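Local coordinates for xylose isomerase domain protein TIM barrel (Planctomyces limnophilus, PDB 3TVA) that binds a magnesium ion and is probably an isomerase of the xylose isomerase-like TIM-barrel family, at residues Leu23-Leu33 and Pro263-Ala274. Residues are numbered along the deposited sequence; the frame is centred on the assembly and turned at random.
Sequences LGVHLEVAQDL and PHDPVQQKKDLA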
ATOM      1  N   LEU A  23      -1.274   9.980  -5.054  1.00 33.97           N
ATOM      2  CA  LEU A  23      -1.108  10.961  -3.970  1.00 37.34           C
ATOM      3  C   LEU A  23       0.307  11.113  -3.343  1.00 42.03           C
ATOM      4  O   LEU A  23       0.466  11.817  -2.331  1.00 34.69           O
ATOM      5  CB  LEU A  23      -2.172  10.731  -2.883  1.00 38.67           C
ATOM      6  CG  LEU A  23      -3.628  10.674  -3.375  1.00 42.89           C
ATOM      7  CD1 LEU A  23      -4.599  10.491  -2.207  1.00 45.65           C
ATOM      8  CD2 LEU A  23      -4.015  11.895  -4.208  1.00 45.23           C
ATOM      9  N   GLY A  24       1.309  10.415  -3.884  1.00 41.43           N
ATOM     10  CA  GLY A  24       2.663  10.478  -3.334  1.00 39.19           C
ATOM     11  C   GLY A  24       3.443  11.753  -3.656  1.00 36.55           C
ATOM     12  O   GLY A  24       3.078  12.495  -4.568  1.00 33.38           O
ATOM     13  N   VAL A  25       4.518  12.017  -2.912  1.00 33.78           N
ATOM     14  CA  VAL A  25       5.397  13.141  -3.240  1.00 36.46           C
ATOM     15  C   VAL A  25       6.210  12.783  -4.465  1.00 38.44           C
ATOM     16  O   VAL A  25       6.360  11.611  -4.786  1.00 34.10           O
ATOM     17  CB  VAL A  25       6.377  13.503  -2.095  1.00 36.77           C
ATOM     18  CG1 VAL A  25       5.616  13.962  -0.870  1.00 37.58           C
ATOM     19  CG2 VAL A  25       7.295  12.330  -1.768  1.00 30.50           C
ATOM     20  N   HIS A  26       6.730  13.781  -5.166  1.00 42.03           N
ATOM     21  CA  HIS A  26       7.595  13.487  -6.303  1.00 43.70           C
ATOM     22  C   HIS A  26       8.944  12.941  -5.829  1.00 41.22           C
ATOM     23  O   HIS A  26       9.324  13.124  -4.670  1.00 37.56           O
ATOM     24  CB  HIS A  26       7.735  14.703  -7.224  1.00 47.77           C
ATOM     25  CG  HIS A  26       6.475  15.030  -7.963  1.00 55.51           C
ATOM     26  ND1 HIS A  26       6.116  16.317  -8.301  1.00 63.63           N
ATOM     27  CD2 HIS A  26       5.484  14.230  -8.425  1.00 56.68           C
ATOM     28  CE1 HIS A  26       4.961  16.294  -8.944  1.00 67.15           C
ATOM     29  NE2 HIS A  26       4.555  15.040  -9.031  1.00 62.03           N
ATOM     30  N   LEU A  27       9.637  12.244  -6.727  1.00 43.13           N
ATOM     31  CA  LEU A  27      10.905  11.581  -6.418  1.00 42.43           C
ATOM     32  C   LEU A  27      11.968  12.562  -5.916  1.00 37.86           C
ATOM     33  O   LEU A  27      12.803  12.229  -5.073  1.00 36.29           O
ATOM     34  CB  LEU A  27      11.419  10.837  -7.655  1.00 44.20           C
ATOM     35  CG  LEU A  27      12.633   9.932  -7.468  1.00 39.89           C
ATOM     36  CD1 LEU A  27      12.210   8.691  -6.717  1.00 31.49           C
ATOM     37  CD2 LEU A  27      13.244   9.576  -8.813  1.00 42.56           C
ATOM     38  N   GLU A  28      11.915  13.779  -6.428  1.00 35.55           N
ATOM     39  CA  GLU A  28      12.861  14.816  -6.037  1.00 39.10           C
ATOM     40  C   GLU A  28      12.799  15.102  -4.531  1.00 37.80           C
ATOM     41  O   GLU A  28      13.804  15.452  -3.903  1.00 34.63           O
ATOM     42  CB  GLU A  28      12.602  16.077  -6.854  1.00 42.86           C
ATOM     43  CG  GLU A  28      12.967  15.928  -8.333  1.00 52.76           C
ATOM     44  CD  GLU A  28      11.918  15.185  -9.170  1.00 61.16           C
ATOM     45  OE1 GLU A  28      10.834  14.835  -8.643  1.00 61.13           O
ATOM     46  OE2 GLU A  28      12.183  14.956 -10.372  1.00 64.09           O
ATOM     47  N   VAL A  29      11.618  14.921  -3.952  1.00 36.69           N
ATOM     48  CA  VAL A  29      11.429  15.129  -2.520  1.00 38.05           C
ATOM     49  C   VAL A  29      12.076  13.976  -1.733  1.00 36.70           C
ATOM     50  O   VAL A  29      12.768  14.197  -0.730  1.00 37.64           O
ATOM     51  CB  VAL A  29       9.924  15.275  -2.180  1.00 37.24           C
ATOM     52  CG1 VAL A  29       9.698  15.234  -0.680  1.00 39.61           C
ATOM     53  CG2 VAL A  29       9.355  16.573  -2.799  1.00 34.62           C
ATOM     54  N   ALA A  30      11.867  12.750  -2.201  1.00 31.05           N
ATOM     55  CA  ALA A  30      12.525  11.582  -1.605  1.00 31.71           C
ATOM     56  C   ALA A  30      14.045  11.769  -1.594  1.00 34.39           C
ATOM     57  O   ALA A  30      14.719  11.392  -0.636  1.00 32.08           O
ATOM     58  CB  ALA A  30      12.151  10.335  -2.372  1.00 27.98           C
ATOM     59  N   GLN A  31      14.563  12.380  -2.661  1.00 37.98           N
ATOM     60  CA  GLN A  31      15.985  12.670  -2.807  1.00 43.31           C
ATOM     61  C   GLN A  31      16.495  13.662  -1.775  1.00 43.71           C
ATOM     62  O   GLN A  31      17.536  13.431  -1.140  1.00 45.28           O
ATOM     63  CB  GLN A  31      16.246  13.271  -4.185  1.00 52.95           C
ATOM     64  CG  GLN A  31      16.524  12.287  -5.284  1.00 55.49           C
ATOM     65  CD  GLN A  31      17.071  12.974  -6.524  1.00 60.62           C
ATOM     66  OE1 GLN A  31      18.284  13.155  -6.669  1.00 60.12           O
ATOM     67  NE2 GLN A  31      16.174  13.379  -7.414  1.00 63.44           N
ATOM     68  N   ASP A  32      15.766  14.770  -1.644  0.53 44.76           N
ATOM     69  CA  ASP A  32      16.073  15.809  -0.667  0.53 47.49           C
ATOM     70  C   ASP A  32      16.155  15.212   0.743  0.53 46.22           C
ATOM     71  O   ASP A  32      17.072  15.511   1.500  0.53 47.79           O
ATOM     72  CB  ASP A  32      15.013  16.926  -0.711  0.53 49.20           C
ATOM     73  CG  ASP A  32      14.948  17.638  -2.069  0.53 52.30           C
ATOM     74  OD1 ASP A  32      15.963  17.652  -2.799  0.53 53.23           O
ATOM     75  OD2 ASP A  32      13.876  18.198  -2.403  0.53 52.65           O
ATOM     76  N   LEU A  33      15.196  14.352   1.073  1.00 45.12           N
ATOM     77  CA  LEU A  33      15.140  13.690   2.384  1.00 45.61           C
ATOM     78  C   LEU A  33      16.177  12.568   2.539  1.00 41.03           C
ATOM     79  O   LEU A  33      16.393  12.061   3.639  1.00 36.14           O
ATOM     80  CB  LEU A  33      13.741  13.125   2.631  1.00 42.52           C
ATOM     81  CG  LEU A  33      12.620  14.157   2.679  1.00 43.62           C
ATOM     82  CD1 LEU A  33      11.258  13.457   2.813  1.00 41.03           C
ATOM     83  CD2 LEU A  33      12.871  15.135   3.817  1.00 43.87           C
ATOM     84  N   PRO A 263      -1.258  15.575  -0.878  1.00 46.47           N
ATOM     85  CA  PRO A 263      -0.471  16.173  -1.962  1.00 46.74           C
ATOM     86  C   PRO A 263      -0.967  17.570  -2.321  1.00 45.99           C
ATOM     87  O   PRO A 263      -0.273  18.292  -3.044  1.00 45.58           O
ATOM     88  CB  PRO A 263      -0.684  15.201  -3.129  1.00 48.66           C
ATOM     89  CG  PRO A 263      -1.973  14.507  -2.816  1.00 48.49           C
ATOM     90  CD  PRO A 263      -1.957  14.354  -1.327  1.00 46.04           C
ATOM     91  N   HIS A 264      -2.166  17.925  -1.857  1.00 46.79           N
ATOM     92  CA  HIS A 264      -2.730  19.260  -2.089  1.00 51.89           C
ATOM     93  C   HIS A 264      -2.009  20.331  -1.265  1.00 52.46           C
ATOM     94  O   HIS A 264      -2.170  21.523  -1.509  1.00 54.04           O
ATOM     95  CB  HIS A 264      -4.228  19.275  -1.768  1.00 54.76           C
ATOM     96  CG  HIS A 264      -4.540  18.971  -0.335  1.00 59.37           C
ATOM     97  ND1 HIS A 264      -4.516  17.690   0.178  1.00 61.00           N
ATOM     98  CD2 HIS A 264      -4.875  19.782   0.698  1.00 62.00           C
ATOM     99  CE1 HIS A 264      -4.827  17.726   1.462  1.00 60.95           C
ATOM    100  NE2 HIS A 264      -5.048  18.983   1.803  1.00 62.36           N
ATOM    101  N   ASP A 265      -1.230  19.893  -0.276  1.00 51.92           N
ATOM    102  CA  ASP A 265      -0.430  20.789   0.565  1.00 48.04           C
ATOM    103  C   ASP A 265       1.014  20.263   0.612  1.00 42.56           C
ATOM    104  O   ASP A 265       1.445  19.712   1.634  1.00 37.35           O
ATOM    105  CB  ASP A 265      -1.030  20.842   1.972  1.00 47.01           C
ATOM    106  CG  ASP A 265      -0.440  21.951   2.834  1.00 49.81           C
ATOM    107  OD1 ASP A 265       0.616  22.527   2.467  1.00 45.67           O
ATOM    108  OD2 ASP A 265      -1.040  22.233   3.898  1.00 51.15           O
ATOM    109  N   PRO A 266       1.754  20.424  -0.506  1.00 43.04           N
ATOM    110  CA  PRO A 266       3.058  19.775  -0.717  1.00 42.03           C
ATOM    111  C   PRO A 266       4.078  20.141   0.361  1.00 43.09           C
ATOM    112  O   PRO A 266       4.857  19.275   0.788  1.00 36.74           O
ATOM    113  CB  PRO A 266       3.507  20.312  -2.081  1.00 43.70           C
ATOM    114  CG  PRO A 266       2.231  20.742  -2.768  1.00 43.14           C
ATOM    115  CD  PRO A 266       1.347  21.244  -1.666  1.00 41.66           C
ATOM    116  N   VAL A 267       4.050  21.401   0.798  1.00 43.86           N
ATOM    117  CA  VAL A 267       4.923  21.887   1.865  1.00 43.46           C
ATOM    118  C   VAL A 267       4.684  21.152   3.187  1.00 43.65           C
ATOM    119  O   VAL A 267       5.626  20.651   3.801  1.00 43.15           O
ATOM    120  CB  VAL A 267       4.768  23.413   2.074  1.00 44.42           C
ATOM    121  CG1 VAL A 267       5.515  23.866   3.327  1.00 42.21           C
ATOM    122  CG2 VAL A 267       5.264  24.173   0.840  1.00 42.10           C
ATOM    123  N   GLN A 268       3.424  21.081   3.619  1.00 44.92           N
ATOM    124  CA  GLN A 268       3.075  20.348   4.840  1.00 43.51           C
ATOM    125  C   GLN A 268       3.285  18.830   4.699  1.00 38.82           C
ATOM    126  O   GLN A 268       3.663  18.147   5.650  1.00 35.50           O
ATOM    127  CB  GLN A 268       1.627  20.632   5.246  1.00 43.59           C
ATOM    128  CG  GLN A 268       1.282  20.118   6.638  1.00 41.41           C
ATOM    129  CD  GLN A 268       2.082  20.826   7.726  1.00 44.10           C
ATOM    130  OE1 GLN A 268       2.295  22.036   7.662  1.00 49.40           O
ATOM    131  NE2 GLN A 268       2.548  20.068   8.716  1.00 41.73           N
ATOM    132  N   GLN A 269       3.018  18.306   3.510  1.00 35.60           N
ATOM    133  CA  GLN A 269       3.251  16.897   3.251  1.00 36.59           C
ATOM    134  C   GLN A 269       4.737  16.577   3.445  1.00 38.79           C
ATOM    135  O   GLN A 269       5.083  15.557   4.047  1.00 35.60           O
ATOM    136  CB  GLN A 269       2.794  16.521   1.837  1.00 34.95           C
ATOM    137  CG  GLN A 269       2.904  15.044   1.501  1.00 33.44           C
ATOM    138  CD  GLN A 269       2.432  14.738   0.080  1.00 36.53           C
ATOM    139  OE1 GLN A 269       2.603  15.553  -0.829  1.00 39.65           O
ATOM    140  NE2 GLN A 269       1.838  13.558  -0.113  1.00 37.04           N
ATOM    141  N   LYS A 270       5.614  17.448   2.947  1.00 39.21           N
ATOM    142  CA  LYS A 270       7.049  17.232   3.122  1.00 40.51           C
ATOM    143  C   LYS A 270       7.466  17.369   4.596  1.00 38.99           C
ATOM    144  O   LYS A 270       8.250  16.551   5.089  1.00 35.65           O
ATOM    145  CB  LYS A 270       7.896  18.147   2.227  1.00 42.50           C
ATOM    146  CG  LYS A 270       9.388  17.786   2.242  1.00 43.73           C
ATOM    147  CD  LYS A 270      10.242  18.835   1.549  1.00 47.85           C
ATOM    148  CE  LYS A 270      11.709  18.443   1.544  1.00 49.27           C
ATOM    149  NZ  LYS A 270      12.533  19.419   0.773  1.00 54.61           N
ATOM    150  N   LYS A 271       6.940  18.381   5.289  1.00 32.55           N
ATOM    151  CA  LYS A 271       7.178  18.516   6.729  1.00 35.57           C
ATOM    152  C   LYS A 271       6.794  17.257   7.507  1.00 37.93           C
ATOM    153  O   LYS A 271       7.532  16.828   8.403  1.00 37.33           O
ATOM    154  CB  LYS A 271       6.429  19.716   7.307  1.00 36.20           C
ATOM    155  CG  LYS A 271       6.985  21.052   6.846  1.00 45.36           C
ATOM    156  CD  LYS A 271       6.241  22.237   7.463  1.00 49.87           C
ATOM    157  CE  LYS A 271       6.683  23.556   6.819  1.00 54.30           C
ATOM    158  NZ  LYS A 271       5.896  24.723   7.314  1.00 54.81           N
ATOM    159  N   ASP A 272       5.648  16.663   7.173  1.00 32.52           N
ATOM    160  CA  ASP A 272       5.189  15.490   7.924  1.00 30.20           C
ATOM    161  C   ASP A 272       6.029  14.278   7.570  1.00 32.97           C
ATOM    162  O   ASP A 272       6.247  13.403   8.413  1.00 34.67           O
ATOM    163  CB  ASP A 272       3.693  15.210   7.707  1.00 32.95           C
ATOM    164  CG  ASP A 272       2.792  16.306   8.294  1.00 40.27           C
ATOM    165  OD1 ASP A 272       3.295  17.176   9.046  1.00 41.88           O
ATOM    166  OD2 ASP A 272       1.574  16.292   8.006  1.00 41.16           O
ATOM    167  N   LEU A 273       6.498  14.215   6.324  1.00 30.51           N
ATOM    168  CA  LEU A 273       7.441  13.163   5.947  1.00 32.60           C
ATOM    169  C   LEU A 273       8.734  13.304   6.768  1.00 32.25           C
ATOM    170  O   LEU A 273       9.273  12.314   7.263  1.00 32.66           O
ATOM    171  CB  LEU A 273       7.745  13.174   4.446  1.00 33.85           C
ATOM    172  CG  LEU A 273       6.608  12.789   3.486  1.00 37.18           C
ATOM    173  CD1 LEU A 273       7.114  12.675   2.054  1.00 38.77           C
ATOM    174  CD2 LEU A 273       5.916  11.501   3.899  1.00 29.22           C
ATOM    175  N   ALA A 274       9.211  14.538   6.921  1.00 26.09           N
ATOM    176  CA  ALA A 274      10.442  14.794   7.662  1.00 30.05           C
ATOM    177  C   ALA A 274      10.325  14.483   9.169  1.00 34.41           C
ATOM    178  O   ALA A 274      11.245  13.906   9.754  1.00 36.04           O
ATOM    179  CB  ALA A 274      10.930  16.238   7.433  1.00 29.00           C
TER
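Gln-269 NE2 donates a hydrogen bond to the backbone carbonyl Leu-23 O at 3.1 Å. The acceptor lies in the plane of the amide, and the N-H...O angle is 148°. The same NE2 also bonds to Arg-260 O, so two backbone carbonyls hold the amide and fix its rotation. The side chain leaves the helix with CG opposite the backbone N (chi1 -176°) and stays extended to CD, which carries the amide across to the loop. Replacing Gln-269 with a leucine would probably leave Leu-23 O without this donor and loosen the tie between the loop and the helix. At the solvent-facing side, Lys-270 NZ makes a long salt bridge of 3.7 Å to Asp-32 OD2. This bridge is uncertain, because the Asp-32 side chain has more than one position. The lysine is stretched to its full length to get there. On the way Lys-270 CG lies 3.9 Å from Val-29 CG1, and its CE passes Leu-33 CD2, the two side chains running in opposite directions.

The rest of the packing is largely apolar. Val-25 CG1 rests against the Gln-269 amide, 3.4 Å from Gln-269 CD. Val-25 CG1 also meets Leu-273 CD1 tip to tip at 3.5 Å. Leu-33 crosses Leu-273 at about a right angle, with Leu-33 CD1 3.9 Å from Leu-273 CB. At the other end, Leu-23 CD2 touches the Pro-263 ring at CG, 3.6 Å away.

The contact joins the first and last helices of the TIM barrel, which are neighbours where the barrel closes. Strands 13-18 and 256-258 pair in parallel beneath them. Val-25 also packs on Thr-17 of strand 13-18. Arg-260, which forms a salt bridge with Asp-272, directly follows the magnesium ligand Glu-259, so helix 266-287 is tied to the chain just beyond the metal site.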